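Local coordinates for CRISPR-associated protein CasA/Cse1 (PDB 4AN8) that probably serves as a subunit of the Cascade ribonucleoprotein complex in CRISPR adaptive immunity, which targets invading nucleic acids of mobile elements such as viruses and plasmids, at residues A[107-119]-A[218-230]. Numbering follows the deposited sequence.
Sequences PEAPFLQVADLPE and IWEVPPLRLGDLE
Arg225 folds back along the loop 107-119 and brings the NH1/NH2 edge of its guanidinium end-on to the carbonyl oxygen of Glu108. NH1 lies 2.8 Å from Glu108 O and NH2 3.0 Å from the same oxygen, which sits in the guanidinium plane, so one acceptor is shared by two donors. The bend at chi2 (-72°) turns the chain of Arg225 back toward this carbonyl. NH2 also makes a salt bridge to Glu108 OE1 at 3.1 Å, with the carboxylate almost perpendicular to the guanidinium; this acid is poorly ordered, so the carbonyl is probably the firmer hold. Ala115 CB abuts NH1, while the aliphatic part of Arg225 runs across Asp116, whose OD2 touches CD.

Asp116 takes hold of the backbone at the weakly bonded helix 226-229. Its OD1 accepts the Leu226 N-H on the syn side at 2.7 Å, and OD2 reaches Gly227 N through a water, so the two carboxylate oxygens address consecutive backbone N-H groups. A second water accepts from Ala115 N and probably donates to Leu224 O, joining the two backbones.

Apolar groups fill in around these bonds. Val114 CG2 meets Leu229 CD1 tip to tip at 3.6 Å, while its CG1, set anti to the backbone N (chi1 -178°), lies against Leu226 N. The two methyls of Leu226 divide between Leu117 and Pro118. Farther along, Leu112 CD2 presses tightly on Ile218 CG2 (3.4 Å), and the side chains of Phe111 and Trp219 run side by side, Phe111 CE1 touching Trp219 CE3 at 3.8 Å.

The contact joins two largely irregular segments far apart in sequence. Phe111 and Trp219 share Leu59 of helix 50-67, Tyr94 of helix 88-98 binds Trp219 NE1, Leu112 rests on helix 154-167, and Leu224 and Leu229 pack against Val270 of strand 261-273.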
ATOM      1  N   PRO A 107      -7.167  18.945  25.879  1.00 31.71           N
ATOM      2  CA  PRO A 107      -6.110  19.435  26.779  1.00 31.71           C
ATOM      3  C   PRO A 107      -5.222  18.320  27.339  1.00 31.71           C
ATOM      4  O   PRO A 107      -4.095  18.615  27.710  1.00 31.71           O
ATOM      5  CB  PRO A 107      -6.893  20.118  27.906  1.00 41.39           C
ATOM      6  CG  PRO A 107      -8.215  19.435  27.911  1.00 41.39           C
ATOM      7  CD  PRO A 107      -8.511  19.065  26.473  1.00 41.39           C
ATOM      8  N   GLU A 108      -5.707  17.076  27.362  1.00 33.71           N
ATOM      9  CA  GLU A 108      -5.002  15.968  28.002  1.00 33.71           C
ATOM     10  C   GLU A 108      -4.608  14.828  27.063  1.00 33.71           C
ATOM     11  O   GLU A 108      -3.544  14.211  27.234  1.00 33.71           O
ATOM     12  CB  GLU A 108      -5.846  15.391  29.144  1.00100.06           C
ATOM     13  CG  GLU A 108      -5.973  16.294  30.357  1.00100.06           C
ATOM     14  CD  GLU A 108      -4.653  16.484  31.079  1.00100.06           C
ATOM     15  OE1 GLU A 108      -3.966  15.473  31.343  1.00100.06           O
ATOM     16  OE2 GLU A 108      -4.297  17.647  31.374  1.00100.06           O
ATOM     17  N   ALA A 109      -5.472  14.513  26.103  1.00 22.74           N
ATOM     18  CA  ALA A 109      -5.266  13.328  25.270  1.00 22.74           C
ATOM     19  C   ALA A 109      -5.670  13.527  23.798  1.00 22.74           C
ATOM     20  O   ALA A 109      -6.463  12.767  23.267  1.00 22.74           O
ATOM     21  CB  ALA A 109      -6.019  12.156  25.867  1.00 27.69           C
ATOM     22  N   PRO A 110      -5.105  14.533  23.128  1.00 22.05           N
ATOM     23  CA  PRO A 110      -5.531  14.696  21.736  1.00 22.05           C
ATOM     24  C   PRO A 110      -5.155  13.457  20.904  1.00 22.05           C
ATOM     25  O   PRO A 110      -4.130  12.831  21.163  1.00 22.05           O
ATOM     26  CB  PRO A 110      -4.779  15.945  21.274  1.00 20.97           C
ATOM     27  CG  PRO A 110      -3.514  15.994  22.183  1.00 20.97           C
ATOM     28  CD  PRO A 110      -3.915  15.337  23.483  1.00 20.97           C
ATOM     29  N   PHE A 111      -6.002  13.096  19.945  1.00 19.11           N
ATOM     30  CA  PHE A 111      -5.851  11.868  19.175  1.00 19.11           C
ATOM     31  C   PHE A 111      -4.509  11.796  18.415  1.00 19.11           C
ATOM     32  O   PHE A 111      -4.158  12.696  17.623  1.00 19.11           O
ATOM     33  CB  PHE A 111      -7.053  11.736  18.215  1.00 21.11           C
ATOM     34  CG  PHE A 111      -7.016  10.506  17.374  1.00 21.11           C
ATOM     35  CD1 PHE A 111      -7.455   9.294  17.878  1.00 21.11           C
ATOM     36  CD2 PHE A 111      -6.504  10.549  16.088  1.00 21.11           C
ATOM     37  CE1 PHE A 111      -7.401   8.164  17.111  1.00 21.11           C
ATOM     38  CE2 PHE A 111      -6.453   9.424  15.322  1.00 21.11           C
ATOM     39  CZ  PHE A 111      -6.907   8.227  15.832  1.00 21.11           C
ATOM     40  N   LEU A 112      -3.754  10.741  18.673  1.00 22.59           N
ATOM     41  CA  LEU A 112      -2.458  10.504  18.010  1.00 22.59           C
ATOM     42  C   LEU A 112      -1.451  11.652  18.158  1.00 22.59           C
ATOM     43  O   LEU A 112      -0.571  11.821  17.319  1.00 22.59           O
ATOM     44  CB  LEU A 112      -2.666  10.180  16.523  1.00 28.43           C
ATOM     45  CG  LEU A 112      -2.439   8.727  16.079  1.00 28.43           C
ATOM     46  CD1 LEU A 112      -1.134   8.123  16.631  1.00 28.43           C
ATOM     47  CD2 LEU A 112      -3.595   7.858  16.471  1.00 28.43           C
ATOM     48  N   GLN A 113      -1.551  12.408  19.241  1.00 18.86           N
ATOM     49  CA  GLN A 113      -0.727  13.597  19.403  1.00 18.86           C
ATOM     50  C   GLN A 113      -0.119  13.666  20.810  1.00 18.86           C
ATOM     51  O   GLN A 113      -0.356  12.790  21.628  1.00 18.86           O
ATOM     52  CB  GLN A 113      -1.557  14.845  19.090  1.00 21.46           C
ATOM     53  CG  GLN A 113      -2.076  14.885  17.666  1.00 21.46           C
ATOM     54  CD  GLN A 113      -3.169  15.899  17.495  1.00 21.46           C
ATOM     55  OE1 GLN A 113      -2.917  17.093  17.515  1.00 21.46           O
ATOM     56  NE2 GLN A 113      -4.399  15.432  17.337  1.00 21.46           N
ATOM     57  N   VAL A 114       0.678  14.695  21.071  1.00 26.73           N
ATOM     58  CA  VAL A 114       1.367  14.840  22.352  1.00 26.73           C
ATOM     59  C   VAL A 114       0.890  16.148  22.953  1.00 26.73           C
ATOM     60  O   VAL A 114       1.184  17.222  22.414  1.00 26.73           O
ATOM     61  CB  VAL A 114       2.905  14.908  22.170  1.00 22.95           C
ATOM     62  CG1 VAL A 114       3.619  15.003  23.539  1.00 22.95           C
ATOM     63  CG2 VAL A 114       3.421  13.715  21.352  1.00 22.95           C
ATOM     64  N   ALA A 115       0.139  16.060  24.048  1.00 26.29           N
ATOM     65  CA  ALA A 115      -0.577  17.203  24.580  1.00 26.29           C
ATOM     66  C   ALA A 115       0.352  18.325  25.001  1.00 26.29           C
ATOM     67  O   ALA A 115      -0.021  19.484  24.913  1.00 26.29           O
ATOM     68  CB  ALA A 115      -1.456  16.783  25.754  1.00 30.72           C
ATOM     69  N   ASP A 116       1.556  17.988  25.451  1.00 29.31           N
ATOM     70  CA  ASP A 116       2.457  19.004  25.983  1.00 29.31           C
ATOM     71  C   ASP A 116       3.668  19.336  25.112  1.00 29.31           C
ATOM     72  O   ASP A 116       4.666  19.864  25.610  1.00 29.31           O
ATOM     73  CB  ASP A 116       2.908  18.664  27.413  1.00 44.90           C
ATOM     74  CG  ASP A 116       3.559  17.302  27.514  1.00 44.90           C
ATOM     75  OD1 ASP A 116       3.896  16.717  26.465  1.00 44.90           O
ATOM     76  OD2 ASP A 116       3.741  16.812  28.647  1.00 44.90           O
ATOM     77  N   LEU A 117       3.588  19.029  23.818  1.00 33.54           N
ATOM     78  CA  LEU A 117       4.546  19.603  22.889  1.00 33.54           C
ATOM     79  C   LEU A 117       4.349  21.103  22.997  1.00 33.54           C
ATOM     80  O   LEU A 117       3.224  21.572  23.017  1.00 33.54           O
ATOM     81  CB  LEU A 117       4.272  19.144  21.459  1.00 23.09           C
ATOM     82  CG  LEU A 117       5.063  17.929  20.975  1.00 23.09           C
ATOM     83  CD1 LEU A 117       4.559  17.448  19.599  1.00 23.09           C
ATOM     84  CD2 LEU A 117       6.558  18.251  20.960  1.00 23.09           C
ATOM     85  N   PRO A 118       5.439  21.860  23.114  1.00 38.59           N
ATOM     86  CA  PRO A 118       5.348  23.323  23.130  1.00 38.59           C
ATOM     87  C   PRO A 118       4.751  23.906  21.847  1.00 38.59           C
ATOM     88  O   PRO A 118       4.938  23.339  20.778  1.00 38.59           O
ATOM     89  CB  PRO A 118       6.812  23.773  23.280  1.00 35.29           C
ATOM     90  CG  PRO A 118       7.645  22.525  23.197  1.00 35.29           C
ATOM     91  CD  PRO A 118       6.760  21.377  23.540  1.00 35.29           C
ATOM     92  N   GLU A 119       4.052  25.032  21.962  1.00 56.81           N
ATOM     93  CA  GLU A 119       3.467  25.706  20.805  1.00 56.81           C
ATOM     94  C   GLU A 119       4.450  26.654  20.151  1.00 56.81           C
ATOM     95  O   GLU A 119       4.155  27.233  19.111  1.00 56.81           O
ATOM     96  CB  GLU A 119       2.237  26.515  21.216  1.00 92.65           C
ATOM     97  CG  GLU A 119       1.198  25.733  21.988  1.00 92.65           C
ATOM     98  CD  GLU A 119      -0.036  26.554  22.283  1.00 92.65           C
ATOM     99  OE1 GLU A 119      -0.324  27.498  21.514  1.00 92.65           O
ATOM    100  OE2 GLU A 119      -0.714  26.254  23.286  1.00 92.65           O
ATOM    101  N   ILE A 218      -3.252   2.910  20.126  1.00 23.77           N
ATOM    102  CA  ILE A 218      -2.704   4.038  20.843  1.00 23.77           C
ATOM    103  C   ILE A 218      -3.691   4.628  21.854  1.00 23.77           C
ATOM    104  O   ILE A 218      -3.270   5.129  22.899  1.00 23.77           O
ATOM    105  CB  ILE A 218      -2.228   5.147  19.870  1.00 17.32           C
ATOM    106  CG1 ILE A 218      -1.358   6.192  20.606  1.00 17.32           C
ATOM    107  CG2 ILE A 218      -3.437   5.815  19.149  1.00 17.32           C
ATOM    108  CD1 ILE A 218      -0.036   5.635  21.144  1.00 17.32           C
ATOM    109  N   TRP A 219      -4.995   4.563  21.573  1.00 24.18           N
ATOM    110  CA  TRP A 219      -5.973   5.179  22.470  1.00 24.18           C
ATOM    111  C   TRP A 219      -6.337   4.331  23.703  1.00 24.18           C
ATOM    112  O   TRP A 219      -7.045   4.813  24.586  1.00 24.18           O
ATOM    113  CB  TRP A 219      -7.242   5.585  21.711  1.00 19.67           C
ATOM    114  CG  TRP A 219      -7.882   4.438  21.000  1.00 19.67           C
ATOM    115  CD1 TRP A 219      -8.712   3.502  21.547  1.00 19.67           C
ATOM    116  CD2 TRP A 219      -7.737   4.083  19.623  1.00 19.67           C
ATOM    117  NE1 TRP A 219      -9.076   2.573  20.601  1.00 19.67           N
ATOM    118  CE2 TRP A 219      -8.507   2.921  19.403  1.00 19.67           C
ATOM    119  CE3 TRP A 219      -7.025   4.621  18.555  1.00 19.67           C
ATOM    120  CZ2 TRP A 219      -8.598   2.307  18.161  1.00 19.67           C
ATOM    121  CZ3 TRP A 219      -7.123   3.992  17.296  1.00 19.67           C
ATOM    122  CH2 TRP A 219      -7.896   2.859  17.123  1.00 19.67           C
ATOM    123  N   GLU A 220      -5.846   3.093  23.764  1.00 25.07           N
ATOM    124  CA  GLU A 220      -6.092   2.200  24.893  1.00 25.07           C
ATOM    125  C   GLU A 220      -4.972   2.246  25.947  1.00 25.07           C
ATOM    126  O   GLU A 220      -5.049   1.571  26.972  1.00 25.07           O
ATOM    127  CB  GLU A 220      -6.295   0.743  24.428  1.00 23.49           C
ATOM    128  CG  GLU A 220      -7.694   0.415  23.870  1.00 23.49           C
ATOM    129  CD  GLU A 220      -7.889  -1.074  23.664  1.00 23.49           C
ATOM    130  OE1 GLU A 220      -7.298  -1.853  24.440  1.00 23.49           O
ATOM    131  OE2 GLU A 220      -8.622  -1.486  22.732  1.00 23.49           O
ATOM    132  N   VAL A 221      -3.931   3.026  25.673  1.00 22.32           N
ATOM    133  CA  VAL A 221      -2.830   3.212  26.599  1.00 22.32           C
ATOM    134  C   VAL A 221      -2.771   4.706  26.965  1.00 22.32           C
ATOM    135  O   VAL A 221      -3.430   5.532  26.332  1.00 22.32           O
ATOM    136  CB  VAL A 221      -1.482   2.686  26.018  1.00 30.80           C
ATOM    137  CG1 VAL A 221      -1.591   1.218  25.650  1.00 30.80           C
ATOM    138  CG2 VAL A 221      -1.042   3.481  24.808  1.00 30.80           C
ATOM    139  N   PRO A 222      -2.025   5.049  28.023  1.00 28.64           N
ATOM    140  CA  PRO A 222      -2.062   6.438  28.490  1.00 28.64           C
ATOM    141  C   PRO A 222      -1.470   7.389  27.453  1.00 28.64           C
ATOM    142  O   PRO A 222      -0.584   6.987  26.689  1.00 28.64           O
ATOM    143  CB  PRO A 222      -1.182   6.411  29.749  1.00 28.34           C
ATOM    144  CG  PRO A 222      -1.140   4.996  30.171  1.00 28.34           C
ATOM    145  CD  PRO A 222      -1.223   4.181  28.907  1.00 28.34           C
ATOM    146  N   PRO A 223      -1.965   8.632  27.416  1.00 27.04           N
ATOM    147  CA  PRO A 223      -1.482   9.608  26.432  1.00 27.04           C
ATOM    148  C   PRO A 223       0.013   9.810  26.582  1.00 27.04           C
ATOM    149  O   PRO A 223       0.562   9.639  27.661  1.00 27.04           O
ATOM    150  CB  PRO A 223      -2.245  10.892  26.780  1.00 26.85           C
ATOM    151  CG  PRO A 223      -2.928  10.627  28.086  1.00 26.85           C
ATOM    152  CD  PRO A 223      -3.075   9.153  28.229  1.00 26.85           C
ATOM    153  N   LEU A 224       0.681  10.137  25.492  1.00 28.90           N
ATOM    154  CA  LEU A 224       2.124  10.251  25.523  1.00 28.90           C
ATOM    155  C   LEU A 224       2.458  11.654  25.924  1.00 28.90           C
ATOM    156  O   LEU A 224       1.730  12.576  25.566  1.00 28.90           O
ATOM    157  CB  LEU A 224       2.707   9.938  24.141  1.00 37.82           C
ATOM    158  CG  LEU A 224       2.448   8.518  23.620  1.00 37.82           C
ATOM    159  CD1 LEU A 224       2.856   8.391  22.147  1.00 37.82           C
ATOM    160  CD2 LEU A 224       3.168   7.493  24.472  1.00 37.82           C
ATOM    161  N   ARG A 225       3.555  11.821  26.658  1.00 26.46           N
ATOM    162  CA  ARG A 225       4.001  13.154  27.080  1.00 26.46           C
ATOM    163  C   ARG A 225       5.382  13.451  26.512  1.00 26.46           C
ATOM    164  O   ARG A 225       6.145  12.527  26.194  1.00 26.46           O
ATOM    165  CB  ARG A 225       4.009  13.237  28.594  1.00 50.19           C
ATOM    166  CG  ARG A 225       2.642  12.999  29.213  1.00 50.19           C
ATOM    167  CD  ARG A 225       1.732  14.191  28.956  1.00 50.19           C
ATOM    168  NE  ARG A 225       0.446  14.065  29.637  1.00 50.19           N
ATOM    169  CZ  ARG A 225      -0.736  14.074  29.019  1.00 50.19           C
ATOM    170  NH1 ARG A 225      -0.798  14.213  27.698  1.00 50.19           N
ATOM    171  NH2 ARG A 225      -1.856  13.948  29.727  1.00 50.19           N
ATOM    172  N   LEU A 226       5.714  14.725  26.370  1.00 21.72           N
ATOM    173  CA  LEU A 226       6.995  15.086  25.784  1.00 21.72           C
ATOM    174  C   LEU A 226       8.167  14.453  26.540  1.00 21.72           C
ATOM    175  O   LEU A 226       9.133  13.947  25.923  1.00 21.72           O
ATOM    176  CB  LEU A 226       7.152  16.610  25.737  1.00 26.02           C
ATOM    177  CG  LEU A 226       8.498  17.035  25.129  1.00 26.02           C
ATOM    178  CD1 LEU A 226       8.772  16.312  23.778  1.00 26.02           C
ATOM    179  CD2 LEU A 226       8.556  18.528  24.963  1.00 26.02           C
ATOM    180  N   GLY A 227       8.069  14.452  27.878  1.00 25.32           N
ATOM    181  CA  GLY A 227       9.108  13.900  28.723  1.00 25.32           C
ATOM    182  C   GLY A 227       9.380  12.434  28.460  1.00 25.32           C
ATOM    183  O   GLY A 227      10.480  11.946  28.735  1.00 25.32           O
ATOM    184  N   ASP A 228       8.397  11.720  27.917  1.00 22.46           N
ATOM    185  CA  ASP A 228       8.611  10.292  27.591  1.00 22.46           C
ATOM    186  C   ASP A 228       9.248  10.076  26.222  1.00 22.46           C
ATOM    187  O   ASP A 228       9.701   8.990  25.906  1.00 22.46           O
ATOM    188  CB  ASP A 228       7.315   9.493  27.704  1.00 43.19           C
ATOM    189  CG  ASP A 228       6.772   9.479  29.117  1.00 43.19           C
ATOM    190  OD1 ASP A 228       7.472   8.982  30.032  1.00 43.19           O
ATOM    191  OD2 ASP A 228       5.647   9.971  29.318  1.00 43.19           O
ATOM    192  N   LEU A 229       9.295  11.132  25.425  1.00 25.22           N
ATOM    193  CA  LEU A 229       9.672  10.980  24.040  1.00 25.22           C
ATOM    194  C   LEU A 229      11.008  11.634  23.746  1.00 25.22           C
ATOM    195  O   LEU A 229      11.728  11.195  22.867  1.00 25.22           O
ATOM    196  CB  LEU A 229       8.589  11.594  23.137  1.00 26.07           C
ATOM    197  CG  LEU A 229       7.221  10.906  23.281  1.00 26.07           C
ATOM    198  CD1 LEU A 229       6.123  11.582  22.431  1.00 26.07           C
ATOM    199  CD2 LEU A 229       7.367   9.430  22.935  1.00 26.07           C
ATOM    200  N   GLU A 230      11.352  12.694  24.458  1.00 27.35           N
ATOM    201  CA  GLU A 230      12.631  13.335  24.169  1.00 27.35           C
ATOM    202  C   GLU A 230      13.798  12.372  24.402  1.00 27.35           C
ATOM    203  O   GLU A 230      13.683  11.436  25.184  1.00 27.35           O
ATOM    204  CB  GLU A 230      12.804  14.630  24.963  1.00 64.15           C
ATOM    205  CG  GLU A 230      12.568  14.492  26.435  1.00 64.15           C
ATOM    206  CD  GLU A 230      12.661  15.822  27.158  1.00 64.15           C
ATOM    207  OE1 GLU A 230      13.431  16.692  26.697  1.00 64.15           O
ATOM    208  OE2 GLU A 230      11.956  16.001  28.179  1.00 64.15           O
TER
HETATM  209  O   HOH W   1      -1.316   9.648  22.795  1.00 54.65           O
HETATM  210  O   HOH W   2      -0.788  13.520  24.893  1.00 54.65           O
HETATM  211  O   HOH W   3       6.002  15.947  29.309  1.00 54.65           O